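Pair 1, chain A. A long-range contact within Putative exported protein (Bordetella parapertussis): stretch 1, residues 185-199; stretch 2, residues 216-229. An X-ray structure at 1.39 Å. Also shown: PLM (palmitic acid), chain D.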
# COMPACT_ATOMS: atom_id res chain seq x y z
N ARG A 185 1.98 0.29 24.48
CA ARG A 185 1.38 -0.81 25.22
C ARG A 185 -0.09 -0.56 25.47
O ARG A 185 -0.45 0.35 26.21
CB ARG A 185 2.10 -1.03 26.55
CG ARG A 185 3.38 -1.84 26.43
CD ARG A 185 4.55 -0.97 26.03
NE ARG A 185 5.64 -1.75 25.46
CZ ARG A 185 6.50 -2.48 26.17
NH1 ARG A 185 7.46 -3.16 25.56
NH2 ARG A 185 6.38 -2.54 27.49
N GLU A 186 -0.95 -1.37 24.85
CA GLU A 186 -2.39 -1.30 25.07
C GLU A 186 -2.93 0.13 24.97
O GLU A 186 -3.63 0.61 25.87
CB GLU A 186 -2.76 -1.92 26.42
CG GLU A 186 -2.38 -3.40 26.54
CD GLU A 186 -2.89 -4.04 27.82
OE1 GLU A 186 -3.47 -3.33 28.66
OE2 GLU A 186 -2.71 -5.27 27.98
N GLY A 187 -2.60 0.81 23.87
CA GLY A 187 -3.04 2.17 23.65
C GLY A 187 -4.20 2.30 22.68
O GLY A 187 -4.90 3.32 22.69
N TYR A 188 -4.42 1.30 21.84
CA TYR A 188 -5.39 1.45 20.75
C TYR A 188 -6.46 0.36 20.74
O TYR A 188 -6.19 -0.81 21.01
CB TYR A 188 -4.69 1.44 19.38
CG TYR A 188 -3.39 2.22 19.35
CD1 TYR A 188 -3.33 3.53 19.78
CD2 TYR A 188 -2.23 1.63 18.86
CE1 TYR A 188 -2.14 4.24 19.76
CE2 TYR A 188 -1.03 2.33 18.83
CZ TYR A 188 -1.00 3.62 19.28
OH TYR A 188 0.19 4.31 19.24
N ASP A 189 -7.68 0.75 20.38
CA ASP A 189 -8.75 -0.22 20.20
C ASP A 189 -8.69 -0.87 18.83
O ASP A 189 -9.08 -2.03 18.65
CB ASP A 189 -10.10 0.47 20.38
CG ASP A 189 -10.28 1.00 21.77
OD1 ASP A 189 -10.46 0.16 22.69
OD2 ASP A 189 -10.22 2.22 21.96
N LEU A 190 -8.23 -0.10 17.86
CA LEU A 190 -8.18 -0.51 16.47
C LEU A 190 -6.88 -0.01 15.88
O LEU A 190 -6.47 1.13 16.14
CB LEU A 190 -9.34 0.12 15.71
CG LEU A 190 -10.56 -0.72 15.36
CD1 LEU A 190 -11.61 0.18 14.74
CD2 LEU A 190 -10.16 -1.83 14.39
N LEU A 191 -6.20 -0.84 15.09
CA LEU A 191 -4.97 -0.41 14.42
C LEU A 191 -5.05 -0.87 12.98
O LEU A 191 -5.38 -2.02 12.70
CB LEU A 191 -3.73 -1.00 15.12
CG LEU A 191 -2.37 -0.46 14.65
CD1 LEU A 191 -1.30 -0.53 15.74
CD2 LEU A 191 -1.87 -1.17 13.38
N THR A 192 -4.79 0.05 12.06
CA THR A 192 -4.75 -0.30 10.65
C THR A 192 -3.34 -0.07 10.08
O THR A 192 -2.65 0.89 10.45
CB THR A 192 -5.83 0.47 9.87
OG1 THR A 192 -5.82 0.05 8.50
CG2 THR A 192 -5.61 1.97 9.97
N SER A 193 -2.91 -0.96 9.19
CA SER A 193 -1.59 -0.91 8.60
C SER A 193 -1.61 -1.38 7.16
O SER A 193 -2.09 -2.48 6.86
CB SER A 193 -0.61 -1.77 9.40
OG SER A 193 0.70 -1.69 8.85
N ASN A 194 -1.08 -0.55 6.26
CA ASN A 194 -0.91 -0.94 4.87
C ASN A 194 0.42 -0.42 4.36
O ASN A 194 0.79 0.71 4.65
CB ASN A 194 -2.06 -0.36 4.02
CG ASN A 194 -1.93 -0.69 2.55
OD1 ASN A 194 -1.68 0.19 1.71
ND2 ASN A 194 -2.08 -1.95 2.21
N GLY A 195 1.14 -1.25 3.62
CA GLY A 195 2.32 -0.81 2.89
C GLY A 195 3.66 -0.94 3.59
O GLY A 195 4.63 -0.27 3.22
N LEU A 196 3.75 -1.79 4.60
CA LEU A 196 5.03 -2.06 5.25
C LEU A 196 5.50 -3.48 5.00
O LEU A 196 6.62 -3.72 4.53
CB LEU A 196 4.96 -1.84 6.76
CG LEU A 196 5.02 -0.42 7.29
CD1 LEU A 196 4.98 -0.46 8.82
CD2 LEU A 196 6.28 0.27 6.80
N ASN A 197 4.65 -4.44 5.35
CA ASN A 197 5.06 -5.84 5.25
C ASN A 197 5.48 -6.24 3.84
O ASN A 197 6.38 -7.06 3.66
CB ASN A 197 3.96 -6.77 5.79
CG ASN A 197 2.57 -6.47 5.21
OD1 ASN A 197 2.43 -5.72 4.24
ND2 ASN A 197 1.56 -7.10 5.78
N ILE A 198 4.82 -5.67 2.83
CA ILE A 198 5.09 -6.03 1.45
C ILE A 198 6.48 -5.58 0.97
O ILE A 198 6.95 -6.03 -0.07
CB ILE A 198 4.03 -5.49 0.49
CG1 ILE A 198 3.95 -3.95 0.56
CG2 ILE A 198 2.68 -6.15 0.80
CD1 ILE A 198 2.83 -3.34 -0.28
N TYR A 199 7.15 -4.71 1.75
CA TYR A 199 8.51 -4.29 1.43
C TYR A 199 9.58 -5.07 2.18
O TYR A 199 10.76 -4.83 1.96
CB TYR A 199 8.70 -2.79 1.70
CG TYR A 199 7.89 -1.89 0.80
CD1 TYR A 199 8.43 -1.40 -0.39
CD2 TYR A 199 6.59 -1.52 1.12
CE1 TYR A 199 7.68 -0.57 -1.23
CE2 TYR A 199 5.85 -0.68 0.29
CZ TYR A 199 6.40 -0.21 -0.88
OH TYR A 199 5.67 0.61 -1.72
N ALA A 216 0.47 -3.23 21.04
CA ALA A 216 -0.11 -1.88 21.04
C ALA A 216 -1.63 -1.88 21.20
O ALA A 216 -2.21 -0.88 21.61
CB ALA A 216 0.29 -1.12 19.77
N LEU A 217 -2.28 -3.00 20.90
CA LEU A 217 -3.74 -3.08 21.02
C LEU A 217 -4.19 -3.33 22.45
O LEU A 217 -3.52 -4.03 23.21
CB LEU A 217 -4.29 -4.17 20.10
CG LEU A 217 -4.29 -3.79 18.62
CD1 LEU A 217 -4.51 -5.03 17.75
CD2 LEU A 217 -5.35 -2.74 18.33
N LYS A 218 -5.32 -2.74 22.81
CA LYS A 218 -5.99 -3.11 24.04
C LYS A 218 -6.55 -4.52 23.86
O LYS A 218 -6.86 -4.91 22.74
CB LYS A 218 -7.13 -2.14 24.33
CG LYS A 218 -6.68 -0.71 24.57
CD LYS A 218 -7.87 0.18 24.90
CE LYS A 218 -7.43 1.46 25.60
NZ LYS A 218 -6.57 2.31 24.74
N PRO A 219 -6.67 -5.28 24.96
CA PRO A 219 -7.30 -6.60 24.87
C PRO A 219 -8.69 -6.45 24.27
O PRO A 219 -9.42 -5.52 24.64
CB PRO A 219 -7.40 -7.04 26.34
CG PRO A 219 -6.28 -6.31 27.02
CD PRO A 219 -6.17 -4.98 26.32
N GLY A 220 -9.05 -7.34 23.34
CA GLY A 220 -10.31 -7.25 22.62
C GLY A 220 -10.24 -6.37 21.38
O GLY A 220 -11.20 -6.29 20.62
N GLY A 221 -9.10 -5.73 21.16
CA GLY A 221 -8.92 -4.87 20.00
C GLY A 221 -8.73 -5.63 18.70
O GLY A 221 -8.70 -6.86 18.68
N ALA A 222 -8.61 -4.90 17.60
CA ALA A 222 -8.45 -5.53 16.30
C ALA A 222 -7.43 -4.82 15.43
O ALA A 222 -7.26 -3.60 15.51
CB ALA A 222 -9.79 -5.60 15.56
N LEU A 223 -6.77 -5.62 14.60
CA LEU A 223 -5.84 -5.16 13.57
C LEU A 223 -6.48 -5.32 12.21
O LEU A 223 -7.04 -6.38 11.91
CB LEU A 223 -4.56 -5.99 13.62
CG LEU A 223 -3.57 -5.82 12.47
CD1 LEU A 223 -2.92 -4.43 12.48
CD2 LEU A 223 -2.51 -6.92 12.56
N VAL A 224 -6.39 -4.30 11.37
CA VAL A 224 -6.78 -4.39 9.97
C VAL A 224 -5.53 -4.18 9.13
O VAL A 224 -4.94 -3.10 9.14
CB VAL A 224 -7.84 -3.35 9.60
CG1 VAL A 224 -8.19 -3.41 8.11
CG2 VAL A 224 -9.09 -3.52 10.47
N THR A 225 -5.08 -5.21 8.43
CA THR A 225 -3.92 -5.04 7.57
C THR A 225 -4.13 -5.76 6.24
O THR A 225 -5.26 -6.13 5.90
CB THR A 225 -2.60 -5.41 8.31
OG1 THR A 225 -1.46 -4.98 7.55
CG2 THR A 225 -2.50 -6.90 8.62
N SER A 226 -3.06 -5.94 5.49
CA SER A 226 -3.16 -6.41 4.11
C SER A 226 -1.86 -7.05 3.70
O SER A 226 -0.84 -6.91 4.37
CB SER A 226 -3.42 -5.24 3.18
OG SER A 226 -2.32 -4.34 3.26
N PHE A 227 -1.88 -7.77 2.59
CA PHE A 227 -0.65 -8.34 2.06
C PHE A 227 -0.82 -8.64 0.59
O PHE A 227 -1.92 -9.01 0.16
CB PHE A 227 -0.26 -9.62 2.83
CG PHE A 227 -1.36 -10.65 2.89
CD1 PHE A 227 -1.29 -11.79 2.11
CD2 PHE A 227 -2.44 -10.47 3.74
CE1 PHE A 227 -2.30 -12.74 2.18
CE2 PHE A 227 -3.45 -11.42 3.80
CZ PHE A 227 -3.38 -12.55 3.01
N LEU A 228 0.24 -8.45 -0.20
CA LEU A 228 0.25 -8.91 -1.58
C LEU A 228 0.60 -10.39 -1.65
O LEU A 228 1.48 -10.87 -0.93
CB LEU A 228 1.28 -8.12 -2.39
CG LEU A 228 0.92 -6.67 -2.70
CD1 LEU A 228 2.17 -5.91 -3.17
CD2 LEU A 228 -0.17 -6.59 -3.76
N THR A 229 -0.12 -11.12 -2.51
CA THR A 229 0.03 -12.57 -2.63
C THR A 229 0.90 -12.95 -3.84
O THR A 229 1.00 -12.18 -4.81
CB THR A 229 -1.33 -13.21 -2.84
OG1 THR A 229 -1.92 -12.56 -3.97
CG2 THR A 229 -2.22 -13.01 -1.61
C1 PLM D . 2.26 0.25 -1.44
O1 PLM D . 1.12 0.35 -0.95
O2 PLM D . 3.18 0.94 -0.94
C2 PLM D . 2.57 -0.67 -2.60
C3 PLM D . 1.32 -1.24 -3.27
C4 PLM D . 1.75 -1.91 -4.58
C5 PLM D . 0.64 -2.73 -5.24
C6 PLM D . -0.51 -1.86 -5.73
C7 PLM D . -0.05 -0.55 -6.36
C8 PLM D . 0.73 -0.73 -7.66
C9 PLM D . 1.08 0.66 -8.19
CA PLM D . 1.44 0.66 -9.67
CB PLM D . 1.21 2.06 -10.24
CC PLM D . 1.94 2.27 -11.55
CD PLM D . 1.72 3.69 -12.05
CE PLM D . 2.60 3.95 -13.27
CF PLM D . 2.78 5.43 -13.54
CG PLM D . 1.47 6.14 -13.81
O HOH W 1 1.23 -4.49 8.36
O HOH W 2 0.40 -4.02 3.81

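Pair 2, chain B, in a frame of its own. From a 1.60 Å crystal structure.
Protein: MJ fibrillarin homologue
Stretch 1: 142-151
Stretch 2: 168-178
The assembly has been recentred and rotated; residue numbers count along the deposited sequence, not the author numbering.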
# COMPACT_ATOMS: atom_id res chain seq x y z
N GLU B 142 -5.49 16.44 -3.52
CA GLU B 142 -6.93 16.61 -3.35
C GLU B 142 -7.39 15.59 -2.32
O GLU B 142 -6.64 14.67 -1.97
CB GLU B 142 -7.64 16.37 -4.67
CG GLU B 142 -7.07 17.19 -5.82
CD GLU B 142 -8.10 17.59 -6.85
OE1 GLU B 142 -9.32 17.38 -6.62
OE2 GLU B 142 -7.70 18.15 -7.90
N LYS B 143 -8.62 15.74 -1.81
CA LYS B 143 -9.14 14.79 -0.83
C LYS B 143 -9.03 13.36 -1.37
O LYS B 143 -9.39 13.09 -2.52
CB LYS B 143 -10.58 15.13 -0.44
CG LYS B 143 -10.70 16.27 0.58
CD LYS B 143 -9.98 15.92 1.88
CE LYS B 143 -10.45 16.76 3.07
NZ LYS B 143 -10.10 18.20 2.96
N VAL B 144 -8.46 12.47 -0.56
CA VAL B 144 -8.26 11.08 -0.97
C VAL B 144 -9.21 10.08 -0.33
O VAL B 144 -9.81 10.34 0.71
CB VAL B 144 -6.79 10.63 -0.71
CG1 VAL B 144 -5.82 11.56 -1.44
CG2 VAL B 144 -6.49 10.61 0.78
N ASP B 145 -9.34 8.92 -0.98
CA ASP B 145 -10.19 7.84 -0.51
C ASP B 145 -9.41 6.91 0.41
O ASP B 145 -9.96 6.32 1.34
CB ASP B 145 -10.71 7.03 -1.70
CG ASP B 145 -11.47 7.87 -2.69
OD1 ASP B 145 -12.62 8.24 -2.38
OD2 ASP B 145 -10.92 8.18 -3.76
N VAL B 146 -8.12 6.77 0.13
CA VAL B 146 -7.27 5.89 0.91
C VAL B 146 -5.87 6.47 1.12
O VAL B 146 -5.34 7.17 0.27
CB VAL B 146 -7.09 4.51 0.18
CG1 VAL B 146 -6.20 3.57 1.00
CG2 VAL B 146 -8.43 3.86 -0.09
N ILE B 147 -5.32 6.21 2.30
CA ILE B 147 -3.96 6.62 2.60
C ILE B 147 -3.24 5.31 2.91
O ILE B 147 -3.73 4.50 3.69
CB ILE B 147 -3.84 7.54 3.84
CG1 ILE B 147 -4.46 8.91 3.55
CG2 ILE B 147 -2.37 7.72 4.21
CD1 ILE B 147 -4.38 9.88 4.72
N TYR B 148 -2.14 5.07 2.20
CA TYR B 148 -1.33 3.87 2.42
C TYR B 148 -0.02 4.37 3.00
O TYR B 148 0.66 5.18 2.37
CB TYR B 148 -1.08 3.12 1.12
CG TYR B 148 -0.21 1.88 1.30
CD1 TYR B 148 -0.79 0.64 1.60
CD2 TYR B 148 1.18 1.96 1.20
CE1 TYR B 148 0.00 -0.49 1.81
CE2 TYR B 148 1.98 0.83 1.41
CZ TYR B 148 1.39 -0.39 1.71
OH TYR B 148 2.16 -1.50 1.91
N GLU B 149 0.34 3.87 4.18
CA GLU B 149 1.58 4.29 4.83
C GLU B 149 2.53 3.15 5.16
O GLU B 149 2.14 2.13 5.72
CB GLU B 149 1.26 5.08 6.09
CG GLU B 149 2.49 5.59 6.81
CD GLU B 149 2.16 6.45 8.00
OE1 GLU B 149 1.08 7.07 8.02
OE2 GLU B 149 3.00 6.53 8.92
N ASP B 150 3.80 3.36 4.83
CA ASP B 150 4.87 2.40 5.07
C ASP B 150 6.13 3.17 5.48
O ASP B 150 7.08 3.32 4.70
CB ASP B 150 5.13 1.56 3.81
CG ASP B 150 6.22 0.50 4.00
OD1 ASP B 150 6.56 0.14 5.14
OD2 ASP B 150 6.74 -0.01 2.98
N VAL B 151 6.11 3.73 6.69
CA VAL B 151 7.25 4.47 7.20
C VAL B 151 7.62 3.92 8.57
O VAL B 151 6.81 3.91 9.50
CB VAL B 151 7.00 6.03 7.23
CG1 VAL B 151 5.80 6.40 6.39
CG2 VAL B 151 6.89 6.59 8.64
N LEU B 168 -7.84 12.77 4.20
CA LEU B 168 -8.77 11.65 4.15
C LEU B 168 -10.25 11.97 4.30
O LEU B 168 -10.68 12.57 5.28
CB LEU B 168 -8.34 10.56 5.14
CG LEU B 168 -8.92 9.16 4.94
CD1 LEU B 168 -8.72 8.70 3.50
CD2 LEU B 168 -8.25 8.21 5.91
N LYS B 169 -11.03 11.55 3.30
CA LYS B 169 -12.48 11.74 3.29
C LYS B 169 -13.07 10.99 4.46
O LYS B 169 -12.51 9.98 4.89
CB LYS B 169 -13.09 11.16 2.01
CG LYS B 169 -12.65 11.82 0.72
CD LYS B 169 -13.30 11.14 -0.46
CE LYS B 169 -12.95 11.82 -1.76
NZ LYS B 169 -13.55 11.10 -2.91
N LYS B 170 -14.20 11.47 4.99
CA LYS B 170 -14.87 10.78 6.09
C LYS B 170 -15.42 9.49 5.48
O LYS B 170 -16.07 9.52 4.44
CB LYS B 170 -16.01 11.64 6.66
CG LYS B 170 -16.56 11.11 7.98
CD LYS B 170 -18.05 10.77 7.90
CE LYS B 170 -18.91 12.02 7.74
NZ LYS B 170 -20.37 11.70 7.76
N GLY B 171 -15.15 8.36 6.12
CA GLY B 171 -15.59 7.09 5.58
C GLY B 171 -14.48 6.46 4.75
O GLY B 171 -14.57 5.31 4.36
N GLY B 172 -13.44 7.25 4.48
CA GLY B 172 -12.29 6.78 3.73
C GLY B 172 -11.50 5.80 4.58
O GLY B 172 -11.86 5.54 5.72
N TYR B 173 -10.40 5.29 4.04
CA TYR B 173 -9.59 4.31 4.76
C TYR B 173 -8.12 4.62 4.91
O TYR B 173 -7.49 5.23 4.04
CB TYR B 173 -9.70 2.94 4.08
CG TYR B 173 -11.06 2.29 4.17
CD1 TYR B 173 -12.11 2.71 3.36
CD2 TYR B 173 -11.29 1.26 5.07
CE1 TYR B 173 -13.36 2.12 3.45
CE2 TYR B 173 -12.54 0.65 5.16
CZ TYR B 173 -13.57 1.09 4.35
OH TYR B 173 -14.82 0.53 4.47
N GLY B 174 -7.57 4.14 6.03
CA GLY B 174 -6.16 4.31 6.31
C GLY B 174 -5.54 2.92 6.38
O GLY B 174 -6.05 2.05 7.08
N MSE B 175 -4.50 2.69 5.57
CA MSE B 175 -3.79 1.42 5.56
C MSE B 175 -2.38 1.72 6.04
O MSE B 175 -1.70 2.57 5.47
CB MSE B 175 -3.74 0.83 4.14
CG MSE B 175 -5.09 0.53 3.52
SE MSE B 175 -4.98 -0.32 1.92
CE MSE B 175 -4.84 -2.02 2.46
N ILE B 176 -1.94 1.06 7.11
CA ILE B 176 -0.61 1.31 7.64
C ILE B 176 0.14 0.05 8.05
O ILE B 176 -0.36 -0.77 8.84
CB ILE B 176 -0.66 2.34 8.82
CG1 ILE B 176 0.75 2.72 9.28
CG2 ILE B 176 -1.48 1.78 9.99
CD1 ILE B 176 0.78 3.77 10.37
N ALA B 177 1.33 -0.14 7.47
CA ALA B 177 2.18 -1.28 7.77
C ALA B 177 3.10 -0.83 8.90
O ALA B 177 3.94 0.05 8.72
CB ALA B 177 2.99 -1.68 6.55
N ILE B 178 2.94 -1.43 10.08
CA ILE B 178 3.73 -1.06 11.24
C ILE B 178 4.81 -2.07 11.64
O ILE B 178 4.53 -3.25 11.87
CB ILE B 178 2.82 -0.79 12.46
CG1 ILE B 178 1.81 0.31 12.13
CG2 ILE B 178 3.66 -0.40 13.67
CD1 ILE B 178 0.92 0.72 13.29
O HOH W 3 6.15 0.84 7.71
O HOH W 4 4.00 2.83 8.54

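The sharpest difference lies where the lysine of the turn meets the aspartate at the corner of the facing stretch. In pair 2, Lys B169 NZ forms a salt bridge with Asp B145 OD1 at 3.1 Å; in pair 1 the matching Lys A218 NZ stays 4.6 Å from Asp A189 OD2, beyond a salt bridge, and lies 2.8 Å from Gly A187 O. The rotamers trace the divergence: Lys B169 is extended (m, t, t, t), whereas Lys A218 ends with chi4 at p, and Asp A189 OD1 touches the aliphatic part of its chain, 3.4 Å from Lys A218 CD.

Around this point the backbones nearly coincide, with an RMSD of 0.4 Å over 14 central residues. In each pair two parallel strands run side by side, their directions 10° apart in pair 1 and 6° in pair 2, and a corner at Asp A189 or Asp B145 faces a type II turn, Lys A218 to Gly A221 or Lys B169 to Gly B172. Five backbone hydrogen bonds match: Lys A218 N donates to Tyr A188 O (2.8 Å) as Lys B169 N does to Val B144 O (3.1 Å); Ala A222 N to Asp A189 O (3.1 Å) as Tyr B173 N to Asp B145 O (2.9 Å); Leu A191 N to Ala A222 O (3.0 Å) as Ile B147 N to Tyr B173 O (2.9 Å); Val A224 N to Leu A191 O (2.8 Å) as Met B175 N to Ile B147 O (2.7 Å); and Ser A193 N to Val A224 O (3.0 Å) as Glu B149 N to Met B175 O (2.7 Å).

Both turns carry two matched glycines. Gly A220 and Gly B171 have positive phi, at which a CB would jam against the preceding carbonyl. At Gly A221 and Gly B172 an ideal CB would clash with Asp A189 O or Asp B145 O, so the absence of a side chain lets the strands close up.

The leucine after the helix, Leu A217 or Leu B168, is the best-matched side chain, its centres 0.4 Å apart despite different rotamers. Leu A217 CD2 packs 4.0 Å from Leu A191 CB; Leu B168 CB packs 4.0 Å from Ile B147 CD1. On this same face, Leu A223 supplies a second apolar partner, its CD1 3.5 Å from Leu A191 CD2, where pair 2 has Gly B174 and no side chain. On the other face, Leu A190 and Val B146 each touch both matched partners, but the bulk is distributed differently: small Ala A222 and Val A224 lie beside the longer Leu A190 (CD2 to Ala A222 CB 4.0 Å), larger Tyr B173 and Met B175, a selenomethionine, beside the shorter Val B146 (CG1 to Met B175 CG 4.1 Å). Two residues on, on the same face, Thr A192 is matched by Tyr B148, whose CD1 packs 3.9 Å from Met B175 CB.

Toward the far end the chemistry separates. Thr A225 OG1 donates to Ser A193 O at 2.7 Å, and Asn A194 ND2 to Ser A226 OG at 2.6 Å. At the matching positions Ile B176 and Ala B177 lack hydroxyls, and the backbone continues the ladder instead, Ala B177 N donating to Glu B149 O at 3.0 Å; Ser A226 N, by contrast, is 3.8 Å from Ser A193 O.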